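Local coordinates for protein NADH:ubiquinone oxidoreductase, Na translocating, F subunit (Porphyromonas gingivalis, PDB 2R6H) that binds flavin-adenine dinucleotide as a flavoprotein subunit that joins an antiparallel FAD-binding domain to an NAD-binding-type domain built on a parallel sheet, at residues A[26-31]-A[100-105]; A[15-20]-A[130-135]; A[9-14]-A[140-145]. All blocks are in the same frame, centred on the assembly; numbering follows the deposited sequence.

Interaction 1: residues A[26-31]-A[100-105]. With FAD (flavin-adenine dinucleotide), chain H.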
loop_
_atom_site.group_PDB
_atom_site.type_symbol
_atom_site.label_atom_id
_atom_site.label_comp_id
_atom_site.label_asym_id
_atom_site.label_seq_id
_atom_site.Cartn_x
_atom_site.Cartn_y
_atom_site.Cartn_z
ATOM N N GLU A 26 -5.413 4.819 6.697
ATOM C CA GLU A 26 -4.309 5.731 6.499
ATOM C C GLU A 26 -3.862 6.188 7.872
ATOM O O GLU A 26 -4.514 7.007 8.512
ATOM C CB GLU A 26 -4.714 6.910 5.638
ATOM C CG GLU A 26 -3.534 7.709 5.193
ATOM C CD GLU A 26 -3.926 9.070 4.696
ATOM O OE1 GLU A 26 -5.016 9.550 5.076
ATOM O OE2 GLU A 26 -3.144 9.659 3.922
ATOM N N PHE A 27 -2.752 5.620 8.326
ATOM C CA PHE A 27 -2.263 5.806 9.684
ATOM C C PHE A 27 -1.171 6.871 9.705
ATOM O O PHE A 27 -0.084 6.660 9.190
ATOM C CB PHE A 27 -1.747 4.467 10.198
ATOM C CG PHE A 27 -1.216 4.509 11.587
ATOM C CD1 PHE A 27 -1.981 5.038 12.618
ATOM C CD2 PHE A 27 0.034 3.990 11.874
ATOM C CE1 PHE A 27 -1.500 5.070 13.899
ATOM C CE2 PHE A 27 0.518 4.017 13.153
ATOM C CZ PHE A 27 -0.251 4.561 14.173
ATOM N N VAL A 28 -1.477 8.018 10.296
ATOM C CA VAL A 28 -0.626 9.192 10.194
ATOM C C VAL A 28 -0.073 9.619 11.564
ATOM O O VAL A 28 -0.830 10.008 12.465
ATOM C CB VAL A 28 -1.408 10.365 9.563
ATOM C CG1 VAL A 28 -0.541 11.599 9.462
ATOM C CG2 VAL A 28 -1.951 9.966 8.191
ATOM N N VAL A 29 1.246 9.551 11.719
ATOM C CA VAL A 29 1.876 9.852 13.003
ATOM C C VAL A 29 2.828 11.043 12.899
ATOM O O VAL A 29 3.376 11.306 11.827
ATOM C CB VAL A 29 2.631 8.615 13.566
ATOM C CG1 VAL A 29 1.649 7.469 13.873
ATOM C CG2 VAL A 29 3.720 8.164 12.592
ATOM N N LYS A 30 3.022 11.761 14.006
ATOM C CA LYS A 30 3.901 12.932 14.011
ATOM C C LYS A 30 5.081 12.760 14.967
ATOM O O LYS A 30 4.912 12.273 16.087
ATOM C CB LYS A 30 3.109 14.199 14.377
ATOM C CG LYS A 30 3.888 15.506 14.250
ATOM C CD LYS A 30 3.122 16.682 14.863
ATOM C CE LYS A 30 2.949 16.487 16.372
ATOM N NZ LYS A 30 2.498 17.719 17.092
ATOM N N LEU A 31 6.274 13.161 14.535
ATOM C CA LEU A 31 7.454 13.060 15.397
ATOM C C LEU A 31 7.477 14.201 16.394
ATOM O O LEU A 31 6.782 15.201 16.193
ATOM C CB LEU A 31 8.748 12.994 14.577
ATOM C CG LEU A 31 9.151 11.566 14.170
ATOM C CD1 LEU A 31 8.060 10.922 13.340
ATOM C CD2 LEU A 31 10.465 11.525 13.422
ATOM N N ILE A 100 5.853 14.308 9.829
ATOM C CA ILE A 100 4.529 13.715 9.689
ATOM C C ILE A 100 4.680 12.513 8.777
ATOM O O ILE A 100 4.747 12.651 7.560
ATOM C CB ILE A 100 3.486 14.677 9.064
ATOM C CG1 ILE A 100 3.545 16.073 9.702
ATOM C CG2 ILE A 100 2.084 14.083 9.188
ATOM C CD1 ILE A 100 2.416 16.358 10.652
ATOM N N ILE A 101 4.760 11.335 9.377
ATOM C CA ILE A 101 4.920 10.104 8.616
ATOM C C ILE A 101 3.564 9.490 8.321
ATOM O O ILE A 101 2.762 9.290 9.222
ATOM C CB ILE A 101 5.788 9.080 9.367
ATOM C CG1 ILE A 101 7.168 9.673 9.636
ATOM C CG2 ILE A 101 5.901 7.798 8.575
ATOM C CD1 ILE A 101 7.693 10.483 8.472
ATOM N N THR A 102 3.304 9.197 7.055
ATOM C CA THR A 102 2.044 8.571 6.679
ATOM C C THR A 102 2.240 7.079 6.393
ATOM O O THR A 102 3.170 6.700 5.699
ATOM C CB THR A 102 1.436 9.265 5.451
ATOM O OG1 THR A 102 1.192 10.642 5.752
ATOM C CG2 THR A 102 0.138 8.628 5.088
ATOM N N LEU A 103 1.372 6.231 6.930
ATOM C CA LEU A 103 1.418 4.817 6.575
ATOM C C LEU A 103 0.083 4.286 5.997
ATOM O O LEU A 103 -0.972 4.909 6.154
ATOM C CB LEU A 103 1.889 3.978 7.772
ATOM C CG LEU A 103 3.195 4.431 8.441
ATOM C CD1 LEU A 103 3.547 3.536 9.606
ATOM C CD2 LEU A 103 4.334 4.440 7.466
ATOM N N ASN A 104 0.143 3.154 5.298
ATOM C CA ASN A 104 -1.056 2.471 4.835
ATOM C C ASN A 104 -1.093 1.088 5.431
ATOM O O ASN A 104 -0.267 0.258 5.087
ATOM C CB ASN A 104 -1.041 2.316 3.324
ATOM C CG ASN A 104 -1.170 3.615 2.612
ATOM O OD1 ASN A 104 -1.367 4.664 3.234
ATOM N ND2 ASN A 104 -1.056 3.571 1.292
ATOM N N VAL A 105 -2.058 0.820 6.300
ATOM C CA VAL A 105 -2.093 -0.461 6.980
ATOM C C VAL A 105 -3.277 -1.323 6.598
ATOM O O VAL A 105 -4.418 -0.935 6.819
ATOM C CB VAL A 105 -2.128 -0.256 8.468
ATOM C CG1 VAL A 105 -2.029 -1.576 9.167
ATOM C CG2 VAL A 105 -0.986 0.621 8.867
HETATM P PA FAD H . 0.500 -11.365 11.748
HETATM O O1A FAD H . 1.958 -11.306 11.308
HETATM O O2A FAD H . 0.300 -11.726 13.224
HETATM O O5B FAD H . -0.337 -12.403 10.818
HETATM C C5B FAD H . -0.511 -12.149 9.432
HETATM C C4B FAD H . -1.675 -12.967 8.886
HETATM O O4B FAD H . -1.422 -14.347 9.073
HETATM C C3B FAD H . -2.982 -12.648 9.596
HETATM O O3B FAD H . -3.973 -12.416 8.626
HETATM C C2B FAD H . -3.331 -13.893 10.384
HETATM O O2B FAD H . -4.721 -14.124 10.341
HETATM C C1B FAD H . -2.562 -14.979 9.638
HETATM N N9A FAD H . -2.195 -16.157 10.474
HETATM C C8A FAD H . -1.585 -16.175 11.711
HETATM N N7A FAD H . -1.432 -17.467 12.102
HETATM C C5A FAD H . -1.932 -18.281 11.132
HETATM C C6A FAD H . -2.037 -19.674 11.006
HETATM N N6A FAD H . -1.670 -20.477 12.006
HETATM N N1A FAD H . -2.611 -20.224 9.867
HETATM C C2A FAD H . -3.080 -19.402 8.854
HETATM N N3A FAD H . -2.977 -18.024 8.980
HETATM C C4A FAD H . -2.414 -17.470 10.100
HETATM N N1 FAD H . 2.001 -3.981 5.442
HETATM C C2 FAD H . 1.175 -2.902 5.265
HETATM O O2 FAD H . -0.016 -3.042 5.506
HETATM N N3 FAD H . 1.694 -1.693 4.824
HETATM C C4 FAD H . 3.053 -1.548 4.558
HETATM O O4 FAD H . 3.571 -0.489 4.164
HETATM C C4X FAD H . 3.875 -2.646 4.743
HETATM N N5 FAD H . 5.221 -2.512 4.484
HETATM C C5X FAD H . 6.039 -3.611 4.657
HETATM C C6 FAD H . 7.395 -3.472 4.380
HETATM C C7 FAD H . 8.260 -4.547 4.547
HETATM C C7M FAD H . 9.721 -4.351 4.242
HETATM C C8 FAD H . 7.749 -5.768 4.992
HETATM C C8M FAD H . 8.654 -6.943 5.174
HETATM C C9 FAD H . 6.392 -5.900 5.263
HETATM C C9A FAD H . 5.526 -4.828 5.100
HETATM N N10 FAD H . 4.171 -4.953 5.363
HETATM C C10 FAD H . 3.350 -3.864 5.181
HETATM C "C1'" FAD H . 3.584 -6.160 6.031
HETATM C "C2'" FAD H . 3.527 -5.895 7.527
HETATM O "O2'" FAD H . 4.836 -5.709 8.005
HETATM C "C3'" FAD H . 2.880 -7.040 8.297
HETATM O "O3'" FAD H . 3.334 -8.290 7.831
HETATM C "C4'" FAD H . 1.370 -6.931 8.198
HETATM O "O4'" FAD H . 1.006 -5.793 8.932
HETATM C "C5'" FAD H . 0.685 -8.135 8.817
HETATM O "O5'" FAD H . 1.323 -8.425 10.039
HETATM P P FAD H . 0.452 -8.564 11.384
HETATM O O1P FAD H . 1.349 -8.503 12.597
HETATM O O2P FAD H . -0.628 -7.513 11.409
HETATM O O3P FAD H . -0.225 -10.002 11.269
#
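Ile101 O is gripped twice from residues 26-31: by one hydrogen bond from Val29 N at 2.9 Å and by a weaker CA-H...O contact from Val28 CA at 3.5 Å. The bond is nearly straight (163° at the hydrogen), and its donor arrives almost along the C=O axis. Val29 answers in kind, its O accepting from Ile101 N at 2.8 Å. The same two-bond pairing recurs between Phe27 and Leu103, where each donor stands above the plane of the carbonyl it approaches. With the short axes at 156°, these two hydrogen-bonded pairs alternate with three non-hydrogen-bonded ones in an unbroken antiparallel ladder.

On the face of Val28, its CG1, anti to the backbone N, crosses obliquely to meet Ile100 CG2 at 3.6 Å, while its CG2 lies alongside Thr102 CG2, pointing the same way. The extended Glu26 lays OE2 against Thr102 CG2 at 3.6 Å, and that oxygen is hydrogen-bonded to Tyr202. On the face of Phe27 and Val29, Leu103 CD1 comes to the edge of the Phe27 ring, 4.2 Å from its CD2, whereas Val29 and Ile101 pack on Met143 of strand 140-147.

At the far end, Asn104 O accepts from FAD N3 at 2.8 Å (157°). A main-chain carbonyl on an outer strand thus meets the pyrimidine part of the flavin, in the antiparallel FAD-binding domain of a ferredoxin-reductase-like protein.

Interaction 2: residues A[15-20]-A[130-135]; sequences LSNKNV and SYIFSL
Asn17 turns CG anti to the backbone N (chi1 -152°), which carries its amide off strand 9-19 toward the chain that follows helix 127-132, and chi2 of 39° sets the rotation of that amide. ND2 then reaches the carbonyls of a type I turn running from Ile132 to Leu135. It donates to Leu135 O over 3.2 Å, with 141° at the hydrogen. The approach is bent at both ends: the donor stands above the carbonyl plane, and the acceptor is tilted out of the amide plane of Asn17. Ile132 O lies a comparable 3.1 Å from ND2. Leu135 O also has Asn17 CB close by, at 3.4 Å.

The turn has its own bracing. Leu135 N bonds back to Ile132 O at 2.8 Å, and Tyr131 O receives both Ser134 N and Ser134 OG, the hydroxyl using an in-plane lone pair of that carbonyl. Two residues further along the chain from Asn17, Asn19 brings OD1 within 4.3 Å of Phe133 CE2, a looser approach; this oxygen is hydrogen-bonded to Lys25 NZ.

The touching residues are all buried. Before Asn17, Leu15 and Ser16 both face Val28 in a classic beta bulge. Phe27 of strand 24-30 packs on Asn17, Ile132 and Leu135 alike, while Ile132 also touches Val105 of strand 100-106, which places the helix and its turn against the Phe27-bearing face of the antiparallel sheet.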
loop_
_atom_site.group_PDB
_atom_site.type_symbol
_atom_site.label_atom_id
_atom_site.label_comp_id
_atom_site.label_asym_id
_atom_site.label_seq_id
_atom_site.Cartn_x
_atom_site.Cartn_y
_atom_site.Cartn_z
ATOM N N LEU A 15 -1.843 11.384 14.564
ATOM C CA LEU A 15 -2.690 12.464 14.068
ATOM C C LEU A 15 -4.020 11.928 13.550
ATOM O O LEU A 15 -5.086 12.396 13.950
ATOM C CB LEU A 15 -1.971 13.244 12.965
ATOM C CG LEU A 15 -0.691 13.974 13.375
ATOM C CD1 LEU A 15 -0.099 14.726 12.193
ATOM C CD2 LEU A 15 -0.958 14.919 14.537
ATOM N N SER A 16 -3.950 10.945 12.659
ATOM C CA SER A 16 -5.125 10.492 11.924
ATOM C C SER A 16 -5.071 8.989 11.670
ATOM O O SER A 16 -4.111 8.481 11.093
ATOM C CB SER A 16 -5.251 11.244 10.597
ATOM O OG SER A 16 -6.484 10.957 9.962
ATOM N N ASN A 17 -6.109 8.283 12.108
ATOM C CA ASN A 17 -6.308 6.893 11.718
ATOM C C ASN A 17 -7.706 6.645 11.162
ATOM O O ASN A 17 -8.538 6.008 11.807
ATOM C CB ASN A 17 -6.041 5.961 12.903
ATOM C CG ASN A 17 -5.571 4.588 12.469
ATOM O OD1 ASN A 17 -4.793 4.455 11.525
ATOM N ND2 ASN A 17 -6.042 3.555 13.159
ATOM N N LYS A 18 -7.957 7.151 9.958
ATOM C CA LYS A 18 -9.237 6.944 9.292
ATOM C C LYS A 18 -9.112 5.927 8.162
ATOM O O LYS A 18 -8.071 5.834 7.510
ATOM C CB LYS A 18 -9.779 8.268 8.750
ATOM C CG LYS A 18 -10.761 8.963 9.680
ATOM C CD LYS A 18 -10.716 10.471 9.502
ATOM C CE LYS A 18 -11.501 10.907 8.275
ATOM N NZ LYS A 18 -11.441 12.381 8.070
ATOM N N ASN A 19 -10.179 5.167 7.936
ATOM C CA ASN A 19 -10.228 4.230 6.820
ATOM C C ASN A 19 -10.097 4.929 5.472
ATOM O O ASN A 19 -10.720 5.965 5.236
ATOM C CB ASN A 19 -11.521 3.412 6.865
ATOM C CG ASN A 19 -11.357 2.101 7.609
ATOM O OD1 ASN A 19 -11.223 2.081 8.832
ATOM N ND2 ASN A 19 -11.365 0.998 6.871
ATOM N N VAL A 20 -9.282 4.358 4.591
ATOM C CA VAL A 20 -9.045 4.939 3.284
ATOM C C VAL A 20 -9.595 3.982 2.180
ATOM O O VAL A 20 -9.892 4.384 1.049
ATOM C CB VAL A 20 -7.550 5.313 3.163
ATOM C CG1 VAL A 20 -6.743 4.219 2.469
ATOM C CG2 VAL A 20 -7.395 6.644 2.485
ATOM N N SER A 130 -3.861 -5.439 13.806
ATOM C CA SER A 130 -5.017 -5.348 14.698
ATOM C C SER A 130 -4.827 -4.283 15.760
ATOM O O SER A 130 -5.799 -3.663 16.174
ATOM C CB SER A 130 -5.340 -6.687 15.370
ATOM O OG SER A 130 -5.677 -7.681 14.423
ATOM N N TYR A 131 -3.591 -4.068 16.210
ATOM C CA TYR A 131 -3.329 -3.061 17.240
ATOM C C TYR A 131 -3.394 -1.692 16.606
ATOM O O TYR A 131 -4.059 -0.800 17.124
ATOM C CB TYR A 131 -1.972 -3.266 17.936
ATOM C CG TYR A 131 -1.594 -2.158 18.912
ATOM C CD1 TYR A 131 -2.237 -2.026 20.143
ATOM C CD2 TYR A 131 -0.589 -1.249 18.610
ATOM C CE1 TYR A 131 -1.889 -1.018 21.040
ATOM C CE2 TYR A 131 -0.235 -0.232 19.500
ATOM C CZ TYR A 131 -0.882 -0.124 20.710
ATOM O OH TYR A 131 -0.526 0.888 21.576
ATOM N N ILE A 132 -2.714 -1.526 15.478
ATOM C CA ILE A 132 -2.730 -0.241 14.794
ATOM C C ILE A 132 -4.158 0.202 14.517
ATOM O O ILE A 132 -4.518 1.350 14.769
ATOM C CB ILE A 132 -1.932 -0.278 13.489
ATOM C CG1 ILE A 132 -0.440 -0.415 13.811
ATOM C CG2 ILE A 132 -2.193 0.978 12.694
ATOM C CD1 ILE A 132 0.396 -0.971 12.684
ATOM N N PHE A 133 -4.979 -0.714 14.024
ATOM C CA PHE A 133 -6.366 -0.387 13.743
ATOM C C PHE A 133 -7.145 0.107 14.952
ATOM O O PHE A 133 -8.188 0.741 14.809
ATOM C CB PHE A 133 -7.086 -1.572 13.118
ATOM C CG PHE A 133 -7.212 -1.470 11.637
ATOM C CD1 PHE A 133 -6.088 -1.478 10.830
ATOM C CD2 PHE A 133 -8.451 -1.347 11.050
ATOM C CE1 PHE A 133 -6.197 -1.371 9.471
ATOM C CE2 PHE A 133 -8.565 -1.238 9.681
ATOM C CZ PHE A 133 -7.437 -1.253 8.894
ATOM N N SER A 134 -6.661 -0.179 16.148
ATOM C CA SER A 134 -7.384 0.259 17.324
ATOM C C SER A 134 -6.955 1.664 17.718
ATOM O O SER A 134 -7.554 2.267 18.601
ATOM C CB SER A 134 -7.127 -0.688 18.474
ATOM O OG SER A 134 -5.810 -0.484 18.929
ATOM N N LEU A 135 -5.933 2.194 17.053
ATOM C CA LEU A 135 -5.333 3.465 17.459
ATOM C C LEU A 135 -6.119 4.701 17.057
ATOM O O LEU A 135 -6.776 4.740 16.013
ATOM C CB LEU A 135 -3.923 3.593 16.920
ATOM C CG LEU A 135 -2.930 2.609 17.503
ATOM C CD1 LEU A 135 -1.564 2.945 16.960
ATOM C CD2 LEU A 135 -2.958 2.666 19.018
#

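Interaction 3: residues A[9-14]-A[140-145]; sequences EWECEV and KVMMSG
Four main-chain hydrogen bonds hold the two strands, two at each hydrogen-bonded pair. The straightest runs from Cys12 N to Val141 O, 2.7 Å long with 170° at the hydrogen and nearly along the C=O axis; Val141 N returns one to Cys12 O. Trp10 and Met143 exchange the other two, each 2.9 Å between N and O. CA-H...O contacts fill the pairs between, as from Lys140 CA to Cys12 O at 3.2 Å. The axes run at 145°, so this is a twisted antiparallel ladder, joining strands 9-19 and 140-147 as central neighbours in the six-stranded sheet of the FAD-binding domain.

On the exposed face, selenomethionine Met142 bends at chi2 and chi3 to bring SE and CE against Glu11 CB, each at 3.5 Å. Glu11 and Lys140 lie side by side, but OE1 and NZ stay 4.0 Å apart, too far for a salt bridge. Glu9 extends across Met142, its OE2 near Met142 CB.

On the other face, Cys12 SG meets CE of selenomethionine Met143 at 3.9 Å, and both side chains also pack on Val29. Val14 CG2 and Val141 CG2 touch with their side chains crossing at about a right angle. Met143 O and Gly145 O lie near the Trp10 ring, Met143 O 3.6 Å from Trp10 CE3, with Leu31 and Met37 also packed against its side chain.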
loop_
_atom_site.group_PDB
_atom_site.type_symbol
_atom_site.label_atom_id
_atom_site.label_comp_id
_atom_site.label_asym_id
_atom_site.label_seq_id
_atom_site.Cartn_x
_atom_site.Cartn_y
_atom_site.Cartn_z
ATOM N N GLU A 9 14.953 5.679 17.154
ATOM C CA GLU A 9 13.577 5.465 17.604
ATOM C C GLU A 9 12.921 6.666 18.299
ATOM O O GLU A 9 13.433 7.170 19.299
ATOM C CB GLU A 9 13.526 4.254 18.531
ATOM C CG GLU A 9 12.325 4.234 19.458
ATOM C CD GLU A 9 12.146 2.887 20.142
ATOM O OE1 GLU A 9 12.576 2.755 21.315
ATOM O OE2 GLU A 9 11.577 1.966 19.504
ATOM N N TRP A 10 11.779 7.107 17.768
ATOM C CA TRP A 10 10.984 8.185 18.366
ATOM C C TRP A 10 9.706 7.662 18.968
ATOM O O TRP A 10 9.252 6.582 18.618
ATOM C CB TRP A 10 10.575 9.217 17.316
ATOM C CG TRP A 10 11.708 9.831 16.592
ATOM C CD1 TRP A 10 12.383 10.968 16.933
ATOM C CD2 TRP A 10 12.312 9.360 15.389
ATOM N NE1 TRP A 10 13.367 11.228 16.015
ATOM C CE2 TRP A 10 13.343 10.245 15.056
ATOM C CE3 TRP A 10 12.066 8.257 14.559
ATOM C CZ2 TRP A 10 14.143 10.080 13.935
ATOM C CZ3 TRP A 10 12.862 8.089 13.444
ATOM C CH2 TRP A 10 13.887 8.996 13.141
ATOM N N GLU A 11 9.114 8.438 19.863
ATOM C CA GLU A 11 7.735 8.182 20.224
ATOM C C GLU A 11 6.879 9.226 19.526
ATOM O O GLU A 11 7.142 10.421 19.602
ATOM C CB GLU A 11 7.521 8.146 21.741
ATOM C CG GLU A 11 6.728 9.299 22.331
ATOM C CD GLU A 11 7.578 10.202 23.220
ATOM O OE1 GLU A 11 7.174 10.408 24.389
ATOM O OE2 GLU A 11 8.642 10.695 22.759
ATOM N N CYS A 12 5.869 8.759 18.808
ATOM C CA CYS A 12 5.097 9.638 17.953
ATOM C C CYS A 12 3.653 9.736 18.404
ATOM O O CYS A 12 3.098 8.795 18.969
ATOM C CB CYS A 12 5.148 9.130 16.517
ATOM S SG CYS A 12 6.808 8.776 15.925
ATOM N N GLU A 13 3.057 10.893 18.146
ATOM C CA GLU A 13 1.635 11.079 18.350
ATOM C C GLU A 13 0.846 10.757 17.076
ATOM O O GLU A 13 1.201 11.184 15.972
ATOM C CB GLU A 13 1.337 12.507 18.798
ATOM C CG GLU A 13 -0.089 12.695 19.289
ATOM C CD GLU A 13 -0.654 14.055 18.939
ATOM O OE1 GLU A 13 -1.844 14.130 18.548
ATOM O OE2 GLU A 13 0.098 15.049 19.047
ATOM N N VAL A 14 -0.232 9.996 17.240
ATOM C CA VAL A 14 -1.121 9.680 16.130
ATOM C C VAL A 14 -2.008 10.869 15.777
ATOM O O VAL A 14 -2.824 11.309 16.588
ATOM C CB VAL A 14 -2.012 8.464 16.448
ATOM C CG1 VAL A 14 -2.827 8.069 15.227
ATOM C CG2 VAL A 14 -1.162 7.298 16.931
ATOM N N LYS A 140 0.002 7.281 21.429
ATOM C CA LYS A 140 1.448 7.260 21.243
ATOM C C LYS A 140 1.933 5.925 20.690
ATOM O O LYS A 140 1.467 4.854 21.101
ATOM C CB LYS A 140 2.171 7.552 22.569
ATOM C CG LYS A 140 1.848 8.902 23.215
ATOM C CD LYS A 140 1.943 10.053 22.221
ATOM C CE LYS A 140 2.145 11.394 22.916
ATOM N NZ LYS A 140 3.312 11.344 23.854
ATOM N N VAL A 141 2.880 5.991 19.764
ATOM C CA VAL A 141 3.509 4.781 19.244
ATOM C C VAL A 141 5.009 4.945 19.227
ATOM O O VAL A 141 5.508 6.053 19.009
ATOM C CB VAL A 141 3.072 4.502 17.810
ATOM C CG1 VAL A 141 1.957 3.496 17.794
ATOM C CG2 VAL A 141 2.669 5.804 17.126
HETATM N N MSE A 142 5.723 3.845 19.443
HETATM C CA MSE A 142 7.173 3.837 19.290
HETATM C C MSE A 142 7.509 3.442 17.874
HETATM O O MSE A 142 7.004 2.444 17.370
HETATM C CB MSE A 142 7.809 2.844 20.249
HETATM C CG MSE A 142 7.519 3.132 21.704
HETATM SE SE MSE A 142 8.328 4.799 22.341
HETATM C CE MSE A 142 6.968 5.285 23.683
HETATM N N MSE A 143 8.364 4.218 17.228
HETATM C CA MSE A 143 8.640 3.988 15.825
HETATM C C MSE A 143 10.097 4.206 15.488
HETATM O O MSE A 143 10.700 5.179 15.910
HETATM C CB MSE A 143 7.777 4.903 14.973
HETATM C CG MSE A 143 7.740 4.484 13.535
HETATM SE SE MSE A 143 6.576 5.592 12.440
HETATM C CE MSE A 143 7.653 7.226 12.434
ATOM N N SER A 144 10.667 3.293 14.722
ATOM C CA SER A 144 12.056 3.437 14.299
ATOM C C SER A 144 12.176 3.399 12.785
ATOM O O SER A 144 11.322 2.844 12.098
ATOM C CB SER A 144 12.939 2.345 14.922
ATOM O OG SER A 144 12.376 1.050 14.770
ATOM N N GLY A 145 13.243 3.991 12.268
ATOM C CA GLY A 145 13.504 3.972 10.842
ATOM C C GLY A 145 14.623 4.933 10.496
ATOM O O GLY A 145 15.162 5.578 11.399
#

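From the N terminus, strand 9-19 enters two contacts in turn: residues 9-14 wait for 140-145 in interaction 3, and residues 15-20 for 130-135 in interaction 2. The chain turns directly into strand 24-30, whose residues 26-31 close the shortest loop, with 100-105 in interaction 1. The three loops are nested without crossing, spanning 68, 109 and 125 intervening residues. Interactions 1 and 3 lie on either side of the 9-19/24-30 pairing, making four consecutive strands of the sheet, and Lys30 N probably hydrogen-bonds to Glu13 O between them. Interaction 2 adds helix 127-132 and its turn, which reaches interaction 3 where Leu135 CD1 packs on Val141 CG1 at 3.7 Å.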